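Local coordinates for chitin deacetylase 1 (Bombyx mori, PDB 5ZNT), which removes the acetyl groups from N-acetylglucosamine residues of chitin, a zinc-dependent hydrolysis that yields chitosan and acetate, through the carbohydrate esterase 4 domain held in this chain, at residues A[42-47]-A[72-77]; A[96-101]-A[140-145]; A[166-171]-A[302-307]. One frame throughout, in Å; residues are numbered along the deposited sequence.

Interaction 1 of 3, residues A[42-47]-A[72-77]; sequences ITFDDA and IKATYF. With ZN (zinc ion), chain C.
Chi1 of -61° in Phe44 and -69° in Tyr76 sets CG of each anti to its carbonyl carbon, and the two rings leave the same face of the sheet side by side. Their planes are near parallel, 30° apart, but slid past each other with little overlap: the meeting is between Phe44 CD2 and Tyr76 CE2, 3.6 Å apart. Ala74 CB continues this apolar face, 4.1 Å from Ile42 CG2. Thr43, Asp45, Thr75 and Phe77 occupy the other face. There Thr43 CG2 sits at the edge of the Phe77 ring, 4.0 Å from CE2, and the Asp45 carboxylate stands alongside that ring, steeply inclined to it, with OD1 3.4 Å from Phe77 CB. The same OD1 is in a salt bridge with Arg146, which also hydrogen-bonds Thr43 OG1. Parallel-strand bonds run from Thr75 N to Ile42 O (3.1 Å), Phe44 N to Thr75 O and Phe77 N to Phe44 O (2.8 Å); that from Asp46 N to Phe77 O is weak. Beyond the strand, Asp46 OD1 binds zinc at 2.1 Å, and Asp45 OD2 accepts from a water that is itself a zinc ligand. Strands 38-45 and 75-78, joined through helix 53-59, form a beta-alpha-beta unit, which here carries the aspartate of the Asp-His-His metal triad characteristic of carbohydrate esterase 4 deacetylases.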
ATOM      1  N   ILE A  42       2.879   6.204   3.364  1.00 15.31           N
ATOM      2  CA  ILE A  42       2.450   5.518   4.573  1.00 18.56           C
ATOM      3  C   ILE A  42       1.360   4.523   4.198  1.00 17.59           C
ATOM      4  O   ILE A  42       0.402   4.879   3.507  1.00 18.08           O
ATOM      5  CB  ILE A  42       1.914   6.526   5.596  1.00 18.85           C
ATOM      6  CG1 ILE A  42       3.003   7.515   6.019  1.00 19.53           C
ATOM      7  CG2 ILE A  42       1.311   5.797   6.798  1.00 17.14           C
ATOM      8  CD1 ILE A  42       2.398   8.732   6.749  1.00 20.84           C
ATOM      9  N   THR A  43       1.495   3.272   4.646  1.00 15.38           N
ATOM     10  CA  THR A  43       0.447   2.282   4.418  1.00 13.54           C
ATOM     11  C   THR A  43       0.118   1.577   5.723  1.00 16.67           C
ATOM     12  O   THR A  43       0.924   1.550   6.658  1.00 17.06           O
ATOM     13  CB  THR A  43       0.832   1.233   3.348  1.00 16.20           C
ATOM     14  OG1 THR A  43       1.797   0.309   3.886  1.00 19.32           O
ATOM     15  CG2 THR A  43       1.428   1.902   2.089  1.00 16.27           C
ATOM     16  N   PHE A  44      -1.089   0.988   5.762  1.00 16.63           N
ATOM     17  CA  PHE A  44      -1.563   0.171   6.872  1.00 13.86           C
ATOM     18  C   PHE A  44      -2.197  -1.103   6.331  1.00 21.32           C
ATOM     19  O   PHE A  44      -3.037  -1.042   5.422  1.00 17.92           O
ATOM     20  CB  PHE A  44      -2.583   0.943   7.719  1.00 14.96           C
ATOM     21  CG  PHE A  44      -2.021   2.181   8.326  1.00 18.11           C
ATOM     22  CD1 PHE A  44      -1.216   2.104   9.456  1.00 20.16           C
ATOM     23  CD2 PHE A  44      -2.261   3.422   7.745  1.00 19.65           C
ATOM     24  CE1 PHE A  44      -0.667   3.263  10.005  1.00 21.68           C
ATOM     25  CE2 PHE A  44      -1.724   4.574   8.300  1.00 21.41           C
ATOM     26  CZ  PHE A  44      -0.939   4.488   9.431  1.00 18.76           C
ATOM     27  N   ASP A  45      -1.826  -2.229   6.906  1.00 13.87           N
ATOM     28  CA  ASP A  45      -2.425  -3.458   6.465  1.00 18.02           C
ATOM     29  C   ASP A  45      -3.528  -3.839   7.418  1.00 23.75           C
ATOM     30  O   ASP A  45      -3.674  -3.297   8.533  1.00 39.14           O
ATOM     31  CB  ASP A  45      -1.370  -4.531   6.247  1.00 17.56           C
ATOM     32  CG  ASP A  45      -0.461  -4.235   5.076  1.00 21.61           C
ATOM     33  OD1 ASP A  45      -0.604  -3.153   4.469  1.00 20.85           O
ATOM     34  OD2 ASP A  45       0.407  -5.089   4.778  1.00 22.81           O
ATOM     35  N   ASP A  46      -4.283  -4.801   6.922  1.00 14.58           N
ATOM     36  CA  ASP A  46      -5.244  -5.608   7.631  1.00 16.29           C
ATOM     37  C   ASP A  46      -6.397  -4.752   8.126  1.00 29.07           C
ATOM     38  O   ASP A  46      -6.476  -3.661   7.776  1.00 42.74           O
ATOM     39  CB  ASP A  46      -4.706  -6.300   8.924  1.00 13.75           C
ATOM     40  CG  ASP A  46      -3.411  -7.124   8.751  1.00 21.17           C
ATOM     41  OD1 ASP A  46      -3.044  -7.385   7.630  1.00 18.23           O
ATOM     42  OD2 ASP A  46      -2.841  -7.473   9.824  1.00 22.87           O
ATOM     43  N   ALA A  47      -7.299  -5.323   8.880  1.00 16.33           N
ATOM     44  CA  ALA A  47      -8.630  -4.793   9.116  1.00 16.85           C
ATOM     45  C   ALA A  47      -8.713  -3.339   9.557  1.00 19.29           C
ATOM     46  O   ALA A  47      -7.857  -2.865  10.181  1.00 16.08           O
ATOM     47  CB  ALA A  47      -9.417  -5.696  10.049  1.00 17.16           C
ATOM     48  N   ILE A  72      -2.410  15.202   4.333  1.00 19.15           N
ATOM     49  CA  ILE A  72      -1.593  14.039   4.003  1.00 18.85           C
ATOM     50  C   ILE A  72      -2.501  12.828   3.791  1.00 20.27           C
ATOM     51  O   ILE A  72      -3.566  12.707   4.405  1.00 19.35           O
ATOM     52  CB  ILE A  72      -0.544  13.760   5.093  1.00 19.76           C
ATOM     53  CG1 ILE A  72      -1.190  13.496   6.452  1.00 18.01           C
ATOM     54  CG2 ILE A  72       0.410  14.932   5.217  1.00 17.12           C
ATOM     55  CD1 ILE A  72      -0.128  13.023   7.490  1.00 19.30           C
ATOM     56  N   LYS A  73      -2.096  11.945   2.884  1.00 20.60           N
ATOM     57  CA  LYS A  73      -2.912  10.796   2.509  1.00 19.49           C
ATOM     58  C   LYS A  73      -2.103   9.518   2.666  1.00 18.30           C
ATOM     59  O   LYS A  73      -0.897   9.497   2.408  1.00 16.66           O
ATOM     60  CB  LYS A  73      -3.412  10.886   1.067  1.00 18.34           C
ATOM     61  CG  LYS A  73      -4.210  12.159   0.729  1.00 21.47           C
ATOM     62  CD  LYS A  73      -5.448  12.301   1.636  1.00 20.97           C
ATOM     63  CE  LYS A  73      -6.421  13.333   1.032  1.00 22.80           C
ATOM     64  NZ  LYS A  73      -5.713  14.627   0.740  1.00 22.36           N
ATOM     65  N   ALA A  74      -2.793   8.443   3.065  1.00 21.59           N
ATOM     66  CA  ALA A  74      -2.200   7.124   3.250  1.00 17.19           C
ATOM     67  C   ALA A  74      -2.975   6.096   2.426  1.00 17.24           C
ATOM     68  O   ALA A  74      -4.019   6.393   1.838  1.00 17.53           O
ATOM     69  CB  ALA A  74      -2.173   6.738   4.749  1.00 16.23           C
ATOM     70  N   THR A  75      -2.443   4.878   2.364  1.00 17.54           N
ATOM     71  CA  THR A  75      -3.036   3.769   1.613  1.00 16.15           C
ATOM     72  C   THR A  75      -3.318   2.627   2.582  1.00 18.50           C
ATOM     73  O   THR A  75      -2.450   2.270   3.368  1.00 18.59           O
ATOM     74  CB  THR A  75      -2.088   3.285   0.500  1.00 17.69           C
ATOM     75  OG1 THR A  75      -1.721   4.392  -0.348  1.00 17.56           O
ATOM     76  CG2 THR A  75      -2.745   2.197  -0.359  1.00 14.69           C
ATOM     77  N   TYR A  76      -4.519   2.051   2.518  1.00 18.67           N
ATOM     78  CA  TYR A  76      -4.942   0.989   3.424  1.00 17.63           C
ATOM     79  C   TYR A  76      -5.100  -0.289   2.617  1.00 15.25           C
ATOM     80  O   TYR A  76      -5.918  -0.337   1.692  1.00 15.74           O
ATOM     81  CB  TYR A  76      -6.262   1.334   4.110  1.00 15.26           C
ATOM     82  CG  TYR A  76      -6.116   2.475   5.090  1.00 15.87           C
ATOM     83  CD1 TYR A  76      -6.077   3.792   4.648  1.00 14.39           C
ATOM     84  CD2 TYR A  76      -5.988   2.233   6.452  1.00 14.94           C
ATOM     85  CE1 TYR A  76      -5.917   4.847   5.538  1.00 17.32           C
ATOM     86  CE2 TYR A  76      -5.850   3.287   7.361  1.00 20.62           C
ATOM     87  CZ  TYR A  76      -5.832   4.585   6.893  1.00 22.10           C
ATOM     88  OH  TYR A  76      -5.688   5.612   7.777  1.00 20.02           O
ATOM     89  N   PHE A  77      -4.282  -1.293   2.926  1.00 12.23           N
ATOM     90  CA  PHE A  77      -4.432  -2.615   2.318  1.00 14.24           C
ATOM     91  C   PHE A  77      -5.343  -3.421   3.237  1.00 16.85           C
ATOM     92  O   PHE A  77      -4.917  -3.914   4.283  1.00 15.78           O
ATOM     93  CB  PHE A  77      -3.071  -3.282   2.114  1.00 17.50           C
ATOM     94  CG  PHE A  77      -2.255  -2.628   1.027  1.00 16.64           C
ATOM     95  CD1 PHE A  77      -2.489  -2.929  -0.308  1.00 11.89           C
ATOM     96  CD2 PHE A  77      -1.290  -1.687   1.346  1.00 18.65           C
ATOM     97  CE1 PHE A  77      -1.753  -2.302  -1.312  1.00 17.21           C
ATOM     98  CE2 PHE A  77      -0.553  -1.070   0.348  1.00 18.25           C
ATOM     99  CZ  PHE A  77      -0.787  -1.372  -0.969  1.00 19.43           C
TER
HETATM  100 ZN    ZN C 601      -1.637  -8.666   6.666  1.00 21.15          ZN
HETATM  101  O   HOH W   1       0.469   5.686   0.891  1.00 15.93           O
HETATM  102  O   HOH W   2       1.730   8.708   2.822  1.00 17.28           O
HETATM  103  O   HOH W   3       0.232  -7.353   6.436  1.00 21.97           O
HETATM  104  O   HOH W   4      -0.876  -9.065   8.637  1.00 21.25           O
HETATM  105  O   HOH W   5       0.259  -9.669   5.825  1.00 24.53           O

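Interaction 2 of 3, residues A[96-101]-A[140-145]; sequences HEIAVH and NSVVGV. With ZN (zinc ion), chain C.
Strand 97-100, which leads straight into the zinc ligand His101, is tied at its end to strand 144-145 by a single bridge between Val100 and Val145. One direct hydrogen bond holds it: Val100 N gives to Gly144 O at 3.0 Å, almost straight at 177°, although the donor is tilted from the carbonyl plane. A CA-H...O contact from Val145 CA to Val100 O (3.5 Å) follows. The branches of Val100 divide the packing. CG1 meets Val142 CG1 at 3.7 Å, the two side chains crossing at about a right angle, while CG2 lies 3.7 Å from Val145 CG2. Helix 117-134 touches Val100 as well, through Met124, Met127 and Ile131. In the carbohydrate esterase 4 fold, a distorted beta/alpha barrel, histidines of a His-Ser-x-x-His motif follow this strand. Here His101 NE2 binds zinc at 2.1 Å, with Asp46 and His105 as the other protein ligands, and ND1 is hydrogen-bonded to Arg146 O, a second-shell bond that should help to fix the turn of the imidazole. Toward the other end of the contact the chains diverge and water fills in. One water accepts from Val143 N and lies 2.8 Å from Glu97 OE2 and 2.7 Å from Ile98 O; another accepts from Ile98 N and donates to Ser141 O. CG of Glu97 is anti to the backbone N (chi1 175°), and the chain beyond it runs extended to the first of these waters; OE2 is also hydrogen-bonded to Tyr168 OH and Thr304 OG1.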
ATOM      1  N   HIS A  96      -8.154   8.972   1.573  1.00 18.44           N
ATOM      2  CA  HIS A  96      -7.157   7.916   1.625  1.00 18.72           C
ATOM      3  C   HIS A  96      -7.510   6.824   0.621  1.00 18.64           C
ATOM      4  O   HIS A  96      -8.666   6.654   0.227  1.00 18.37           O
ATOM      5  CB  HIS A  96      -7.049   7.352   3.037  1.00 18.15           C
ATOM      6  CG  HIS A  96      -6.779   8.407   4.067  1.00 20.12           C
ATOM      7  ND1 HIS A  96      -5.541   8.996   4.217  1.00 19.36           N
ATOM      8  CD2 HIS A  96      -7.595   9.007   4.963  1.00 19.53           C
ATOM      9  CE1 HIS A  96      -5.602   9.899   5.180  1.00 21.92           C
ATOM     10  NE2 HIS A  96      -6.841   9.931   5.643  1.00 21.99           N
ATOM     11  N   GLU A  97      -6.493   6.104   0.181  1.00 15.06           N
ATOM     12  CA  GLU A  97      -6.679   5.069  -0.821  1.00 18.35           C
ATOM     13  C   GLU A  97      -7.032   3.753  -0.144  1.00 15.42           C
ATOM     14  O   GLU A  97      -6.449   3.406   0.884  1.00 15.72           O
ATOM     15  CB  GLU A  97      -5.412   4.895  -1.663  1.00 14.37           C
ATOM     16  CG  GLU A  97      -5.529   3.730  -2.646  1.00 16.20           C
ATOM     17  CD  GLU A  97      -4.362   3.630  -3.626  1.00 19.85           C
ATOM     18  OE1 GLU A  97      -3.473   4.510  -3.594  1.00 20.20           O
ATOM     19  OE2 GLU A  97      -4.360   2.671  -4.441  1.00 18.90           O
ATOM     20  N   ILE A  98      -7.989   3.025  -0.722  1.00 15.27           N
ATOM     21  CA  ILE A  98      -8.362   1.697  -0.239  1.00 18.97           C
ATOM     22  C   ILE A  98      -7.867   0.686  -1.256  1.00 15.43           C
ATOM     23  O   ILE A  98      -8.194   0.793  -2.440  1.00 16.37           O
ATOM     24  CB  ILE A  98      -9.880   1.559  -0.045  1.00 15.39           C
ATOM     25  CG1 ILE A  98     -10.379   2.589   0.956  1.00 15.47           C
ATOM     26  CG2 ILE A  98     -10.230   0.114   0.408  1.00 13.66           C
ATOM     27  CD1 ILE A  98      -9.753   2.476   2.354  1.00 16.55           C
ATOM     28  N   ALA A  99      -7.078  -0.288  -0.799  1.00 15.17           N
ATOM     29  CA  ALA A  99      -6.550  -1.360  -1.642  1.00 15.47           C
ATOM     30  C   ALA A  99      -6.885  -2.692  -0.979  1.00 18.57           C
ATOM     31  O   ALA A  99      -7.388  -2.722   0.148  1.00 17.35           O
ATOM     32  CB  ALA A  99      -5.022  -1.221  -1.841  1.00 14.64           C
ATOM     33  N   VAL A 100      -6.621  -3.821  -1.663  1.00 15.56           N
ATOM     34  CA  VAL A 100      -7.070  -5.117  -1.143  1.00 18.83           C
ATOM     35  C   VAL A 100      -5.897  -5.903  -0.587  1.00 18.18           C
ATOM     36  O   VAL A 100      -4.772  -5.857  -1.111  1.00 16.74           O
ATOM     37  CB  VAL A 100      -7.843  -5.956  -2.180  1.00 17.30           C
ATOM     38  CG1 VAL A 100      -9.025  -5.157  -2.756  1.00 16.76           C
ATOM     39  CG2 VAL A 100      -6.936  -6.493  -3.286  1.00 17.43           C
ATOM     40  N   HIS A 101      -6.185  -6.658   0.471  1.00 15.08           N
ATOM     41  CA  HIS A 101      -5.240  -7.478   1.208  1.00 16.59           C
ATOM     42  C   HIS A 101      -5.847  -8.864   1.454  1.00 18.48           C
ATOM     43  O   HIS A 101      -5.538  -9.516   2.455  1.00 18.68           O
ATOM     44  CB  HIS A 101      -4.874  -6.779   2.518  1.00 14.36           C
ATOM     45  CG  HIS A 101      -3.697  -7.360   3.249  1.00 14.86           C
ATOM     46  ND1 HIS A 101      -2.522  -7.717   2.624  1.00 19.32           N
ATOM     47  CD2 HIS A 101      -3.500  -7.589   4.575  1.00 16.55           C
ATOM     48  CE1 HIS A 101      -1.660  -8.157   3.528  1.00 21.20           C
ATOM     49  NE2 HIS A 101      -2.232  -8.096   4.720  1.00 16.95           N
ATOM     50  N   ASN A 140     -14.264   3.013  -9.165  1.00 23.59           N
ATOM     51  CA  ASN A 140     -13.212   2.096  -9.629  1.00 23.78           C
ATOM     52  C   ASN A 140     -11.814   2.473  -9.125  1.00 24.58           C
ATOM     53  O   ASN A 140     -10.809   2.233  -9.803  1.00 23.76           O
ATOM     54  CB  ASN A 140     -13.219   1.992 -11.151  1.00 25.95           C
ATOM     55  CG  ASN A 140     -14.553   1.523 -11.676  1.00 32.32           C
ATOM     56  OD1 ASN A 140     -15.251   2.268 -12.353  1.00 40.58           O
ATOM     57  ND2 ASN A 140     -14.932   0.307 -11.331  1.00 30.90           N
ATOM     58  N   SER A 141     -11.740   3.027  -7.917  1.00 20.41           N
ATOM     59  CA  SER A 141     -10.474   3.466  -7.336  1.00 22.60           C
ATOM     60  C   SER A 141      -9.821   2.430  -6.410  1.00 19.13           C
ATOM     61  O   SER A 141      -8.729   2.684  -5.896  1.00 18.41           O
ATOM     62  CB  SER A 141     -10.679   4.776  -6.577  1.00 22.93           C
ATOM     63  OG  SER A 141     -11.619   4.624  -5.521  1.00 25.09           O
ATOM     64  N   VAL A 142     -10.442   1.272  -6.196  1.00 19.73           N
ATOM     65  CA  VAL A 142      -9.817   0.162  -5.472  1.00 14.88           C
ATOM     66  C   VAL A 142      -8.999  -0.634  -6.497  1.00 16.56           C
ATOM     67  O   VAL A 142      -9.541  -1.429  -7.253  1.00 17.73           O
ATOM     68  CB  VAL A 142     -10.870  -0.703  -4.773  1.00 18.15           C
ATOM     69  CG1 VAL A 142     -10.216  -1.881  -4.041  1.00 18.12           C
ATOM     70  CG2 VAL A 142     -11.741   0.156  -3.814  1.00 16.60           C
ATOM     71  N   VAL A 143      -7.685  -0.396  -6.560  1.00 16.16           N
ATOM     72  CA  VAL A 143      -6.914  -0.850  -7.721  1.00 17.74           C
ATOM     73  C   VAL A 143      -5.603  -1.526  -7.329  1.00 19.60           C
ATOM     74  O   VAL A 143      -4.897  -2.062  -8.192  1.00 19.63           O
ATOM     75  CB  VAL A 143      -6.630   0.318  -8.694  1.00 19.60           C
ATOM     76  CG1 VAL A 143      -7.925   1.018  -9.106  1.00 25.06           C
ATOM     77  CG2 VAL A 143      -5.645   1.318  -8.077  1.00 17.75           C
ATOM     78  N   GLY A 144      -5.250  -1.487  -6.043  1.00 17.60           N
ATOM     79  CA  GLY A 144      -3.998  -2.067  -5.583  1.00 14.71           C
ATOM     80  C   GLY A 144      -4.161  -3.370  -4.828  1.00 20.88           C
ATOM     81  O   GLY A 144      -5.228  -3.651  -4.267  1.00 17.83           O
ATOM     82  N   VAL A 145      -3.096  -4.173  -4.803  1.00 16.18           N
ATOM     83  CA  VAL A 145      -3.074  -5.474  -4.150  1.00 14.69           C
ATOM     84  C   VAL A 145      -1.818  -5.566  -3.306  1.00 19.86           C
ATOM     85  O   VAL A 145      -0.730  -5.193  -3.768  1.00 19.80           O
ATOM     86  CB  VAL A 145      -3.085  -6.624  -5.183  1.00 17.20           C
ATOM     87  CG1 VAL A 145      -2.838  -7.973  -4.478  1.00 18.71           C
ATOM     88  CG2 VAL A 145      -4.418  -6.667  -5.934  1.00 16.38           C
TER
HETATM   89 ZN    ZN C 601      -1.637  -8.666   6.666  1.00 21.15          ZN
HETATM   90  O   HOH W   6      -6.304   0.720  -4.417  1.00 18.17           O
HETATM   91  O   HOH W   7      -9.134   3.953  -3.137  1.00 19.26           O
HETATM   92  O   HOH W   3       0.232  -7.353   6.436  1.00 21.97           O
HETATM   93  O   HOH W   5       0.259  -9.669   5.825  1.00 24.53           O
HETATM   94  O   HOH W   4      -0.876  -9.065   8.637  1.00 21.25           O

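Interaction 3 of 3, residues A[166-171]-A[302-307]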
ATOM      1  N   PHE A 166      -6.481  -4.905 -12.126  1.00 24.82           N
ATOM      2  CA  PHE A 166      -5.854  -4.191 -11.024  1.00 22.08           C
ATOM      3  C   PHE A 166      -4.747  -3.302 -11.587  1.00 26.03           C
ATOM      4  O   PHE A 166      -4.157  -3.602 -12.629  1.00 26.91           O
ATOM      5  CB  PHE A 166      -5.292  -5.172  -9.989  1.00 19.28           C
ATOM      6  CG  PHE A 166      -6.342  -5.741  -9.045  1.00 23.07           C
ATOM      7  CD1 PHE A 166      -6.857  -4.969  -8.005  1.00 21.94           C
ATOM      8  CD2 PHE A 166      -6.820  -7.035  -9.210  1.00 21.19           C
ATOM      9  CE1 PHE A 166      -7.817  -5.487  -7.146  1.00 19.83           C
ATOM     10  CE2 PHE A 166      -7.781  -7.562  -8.343  1.00 21.45           C
ATOM     11  CZ  PHE A 166      -8.284  -6.782  -7.317  1.00 16.48           C
ATOM     12  N   LEU A 167      -4.469  -2.193 -10.899  1.00 22.49           N
ATOM     13  CA  LEU A 167      -3.448  -1.276 -11.401  1.00 22.75           C
ATOM     14  C   LEU A 167      -2.058  -1.677 -10.925  1.00 23.17           C
ATOM     15  O   LEU A 167      -1.103  -1.708 -11.710  1.00 24.76           O
ATOM     16  CB  LEU A 167      -3.763   0.151 -10.963  1.00 23.35           C
ATOM     17  CG  LEU A 167      -2.739   1.219 -11.357  1.00 23.38           C
ATOM     18  CD1 LEU A 167      -2.646   1.323 -12.894  1.00 27.46           C
ATOM     19  CD2 LEU A 167      -3.107   2.557 -10.701  1.00 22.32           C
ATOM     20  N   TYR A 168      -1.913  -1.990  -9.643  1.00 17.84           N
ATOM     21  CA  TYR A 168      -0.579  -2.231  -9.139  1.00 19.48           C
ATOM     22  C   TYR A 168      -0.600  -3.290  -8.064  1.00 21.46           C
ATOM     23  O   TYR A 168      -1.610  -3.505  -7.380  1.00 21.57           O
ATOM     24  CB  TYR A 168       0.069  -0.960  -8.579  1.00 19.20           C
ATOM     25  CG  TYR A 168      -0.583  -0.438  -7.313  1.00 21.87           C
ATOM     26  CD1 TYR A 168      -0.154  -0.864  -6.055  1.00 18.27           C
ATOM     27  CD2 TYR A 168      -1.638   0.463  -7.378  1.00 18.40           C
ATOM     28  CE1 TYR A 168      -0.756  -0.388  -4.886  1.00 18.79           C
ATOM     29  CE2 TYR A 168      -2.254   0.937  -6.216  1.00 20.76           C
ATOM     30  CZ  TYR A 168      -1.798   0.514  -4.982  1.00 18.55           C
ATOM     31  OH  TYR A 168      -2.402   0.964  -3.835  1.00 18.70           O
ATOM     32  N   ASP A 169       0.555  -3.921  -7.907  1.00 19.51           N
ATOM     33  CA  ASP A 169       0.877  -4.757  -6.775  1.00 18.01           C
ATOM     34  C   ASP A 169       1.894  -4.044  -5.893  1.00 21.64           C
ATOM     35  O   ASP A 169       2.728  -3.271  -6.378  1.00 21.17           O
ATOM     36  CB  ASP A 169       1.446  -6.091  -7.249  1.00 20.90           C
ATOM     37  CG  ASP A 169       1.968  -6.915  -6.117  1.00 21.80           C
ATOM     38  OD1 ASP A 169       1.141  -7.403  -5.320  1.00 20.07           O
ATOM     39  OD2 ASP A 169       3.198  -7.059  -5.986  1.00 21.49           O
ATOM     40  N   SER A 170       1.810  -4.290  -4.583  1.00 17.36           N
ATOM     41  CA  SER A 170       2.846  -3.870  -3.633  1.00 21.36           C
ATOM     42  C   SER A 170       3.082  -5.048  -2.691  1.00 18.13           C
ATOM     43  O   SER A 170       2.761  -5.019  -1.500  1.00 19.07           O
ATOM     44  CB  SER A 170       2.477  -2.602  -2.861  1.00 20.47           C
ATOM     45  OG  SER A 170       3.613  -2.146  -2.109  1.00 15.99           O
ATOM     46  N   THR A 171       3.643  -6.107  -3.251  1.00 17.16           N
ATOM     47  CA  THR A 171       4.016  -7.304  -2.506  1.00 18.57           C
ATOM     48  C   THR A 171       5.496  -7.653  -2.643  1.00 20.23           C
ATOM     49  O   THR A 171       6.059  -8.285  -1.748  1.00 20.02           O
ATOM     50  CB  THR A 171       3.180  -8.500  -2.992  1.00 19.27           C
ATOM     51  OG1 THR A 171       1.790  -8.146  -2.997  1.00 23.10           O
ATOM     52  CG2 THR A 171       3.411  -9.727  -2.131  1.00 18.00           C
ATOM     53  N   THR A 302      -0.800   8.760  -1.565  1.00 21.44           N
ATOM     54  CA  THR A 302      -1.219   7.374  -1.740  1.00 18.82           C
ATOM     55  C   THR A 302      -0.344   6.677  -2.778  1.00 22.79           C
ATOM     56  O   THR A 302       0.397   7.306  -3.540  1.00 21.51           O
ATOM     57  CB  THR A 302      -2.674   7.293  -2.184  1.00 16.44           C
ATOM     58  OG1 THR A 302      -2.785   7.757  -3.534  1.00 18.38           O
ATOM     59  CG2 THR A 302      -3.575   8.149  -1.293  1.00 17.49           C
ATOM     60  N   MET A 303      -0.483   5.352  -2.844  1.00 17.51           N
ATOM     61  CA  MET A 303       0.246   4.586  -3.856  1.00 22.44           C
ATOM     62  C   MET A 303      -0.201   4.960  -5.257  1.00 22.69           C
ATOM     63  O   MET A 303       0.623   5.109  -6.165  1.00 21.71           O
ATOM     64  CB  MET A 303       0.039   3.092  -3.637  1.00 19.60           C
ATOM     65  CG  MET A 303       0.336   2.650  -2.246  1.00 30.11           C
ATOM     66  SD  MET A 303       2.092   2.413  -2.092  1.00 41.16           S
ATOM     67  CE  MET A 303       2.123   0.689  -1.970  1.00 25.66           C
ATOM     68  N   THR A 304      -1.521   5.045  -5.471  1.00 19.98           N
ATOM     69  CA  THR A 304      -2.023   5.473  -6.771  1.00 19.23           C
ATOM     70  C   THR A 304      -1.451   6.836  -7.147  1.00 22.19           C
ATOM     71  O   THR A 304      -1.109   7.073  -8.311  1.00 23.50           O
ATOM     72  CB  THR A 304      -3.553   5.513  -6.759  1.00 24.68           C
ATOM     73  OG1 THR A 304      -4.059   4.175  -6.721  1.00 22.15           O
ATOM     74  CG2 THR A 304      -4.121   6.227  -8.017  1.00 23.20           C
ATOM     75  N   GLN A 305      -1.304   7.734  -6.165  1.00 22.86           N
ATOM     76  CA  GLN A 305      -0.760   9.058  -6.456  1.00 23.21           C
ATOM     77  C   GLN A 305       0.714   8.994  -6.861  1.00 23.31           C
ATOM     78  O   GLN A 305       1.167   9.831  -7.653  1.00 26.94           O
ATOM     79  CB  GLN A 305      -0.962   9.977  -5.251  1.00 16.87           C
ATOM     80  CG  GLN A 305      -2.385  10.495  -5.191  1.00 19.56           C
ATOM     81  CD  GLN A 305      -2.731  11.200  -3.910  1.00 22.70           C
ATOM     82  OE1 GLN A 305      -1.988  11.156  -2.927  1.00 21.50           O
ATOM     83  NE2 GLN A 305      -3.868  11.884  -3.916  1.00 24.71           N
ATOM     84  N   VAL A 306       1.474   8.025  -6.344  1.00 19.20           N
ATOM     85  CA  VAL A 306       2.840   7.839  -6.832  1.00 20.64           C
ATOM     86  C   VAL A 306       2.815   7.489  -8.315  1.00 26.84           C
ATOM     87  O   VAL A 306       3.520   8.100  -9.128  1.00 24.38           O
ATOM     88  CB  VAL A 306       3.586   6.766  -6.019  1.00 21.45           C
ATOM     89  CG1 VAL A 306       4.971   6.507  -6.646  1.00 21.65           C
ATOM     90  CG2 VAL A 306       3.761   7.208  -4.589  1.00 18.11           C
ATOM     91  N   ILE A 307       1.985   6.511  -8.688  1.00 20.26           N
ATOM     92  CA  ILE A 307       1.898   6.097 -10.087  1.00 23.91           C
ATOM     93  C   ILE A 307       1.462   7.264 -10.971  1.00 27.22           C
ATOM     94  O   ILE A 307       1.947   7.422 -12.096  1.00 24.71           O
ATOM     95  CB  ILE A 307       0.949   4.887 -10.227  1.00 23.41           C
ATOM     96  CG1 ILE A 307       1.527   3.675  -9.492  1.00 25.63           C
ATOM     97  CG2 ILE A 307       0.684   4.557 -11.707  1.00 24.07           C
ATOM     98  CD1 ILE A 307       0.555   2.460  -9.405  1.00 26.68           C
TER
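The phenol end of Tyr168 lies against the first turn of helix 303-311, where Met303 CB comes within 3.4 Å of CZ and 3.2 Å of OH, the two side chains crossing at about a right angle. With CG of Tyr168 between the backbone N and the carbonyl carbon (chi1 68°), the base of the ring meets Ile307 CD1, one turn further along the helix, which lies 3.8 Å from CG and 3.6 Å from Tyr168 CB. Thr304 OG1 approaches the ring at its edge, 3.7 Å from CE2. Leu167 reaches Ile307 tip to tip, CD2 to CD1, at 3.9 Å. Met303, bent at chi2 and chi3, turns its methyl onto Ser170: CE is 3.2 Å from OG and a tight 3.4 Å from CB. No hydrogen bond crosses the contact. Tyr168 OH and Thr304 OG1 both bond Glu97 OE2, and Ser170 OG bonds Met211 O. An alanine at Tyr168 would probably open a gap beside Met303 CB and leave Glu97 OE2 without one of its hydroxyl partners. The helix starts at a capping box of Thr302 and Gln305. Strand 168-169 runs between strands 144-145 and 209-214, and the start of helix 303-311 packs against Tyr168 and its neighbours, where Met303 also touches Glu97 of strand 97-100.

Interactions 1 and 2 share a parallel sheet through strands 75-78 and 97-100: Tyr76 O lies 2.7 Å from Ala99 N, and Tyr76 N 2.9 Å from Glu97 O, both probable hydrogen bonds. At the zinc ion interaction 1 supplies Asp46 and interaction 2 His101, with three waters and His105 completing the site. Interaction 3 lies further from the metal, the Ser170 side chain about 12 Å from the zinc by nearest atoms. Its strand 168-169 pairs with strand 144-145 of interaction 2, Val143 O being 2.7 Å from Leu167 N; Glu97 OE2 is 2.7 Å from Tyr168 OH, and Thr75 OG1 2.9 Å from Met303 N.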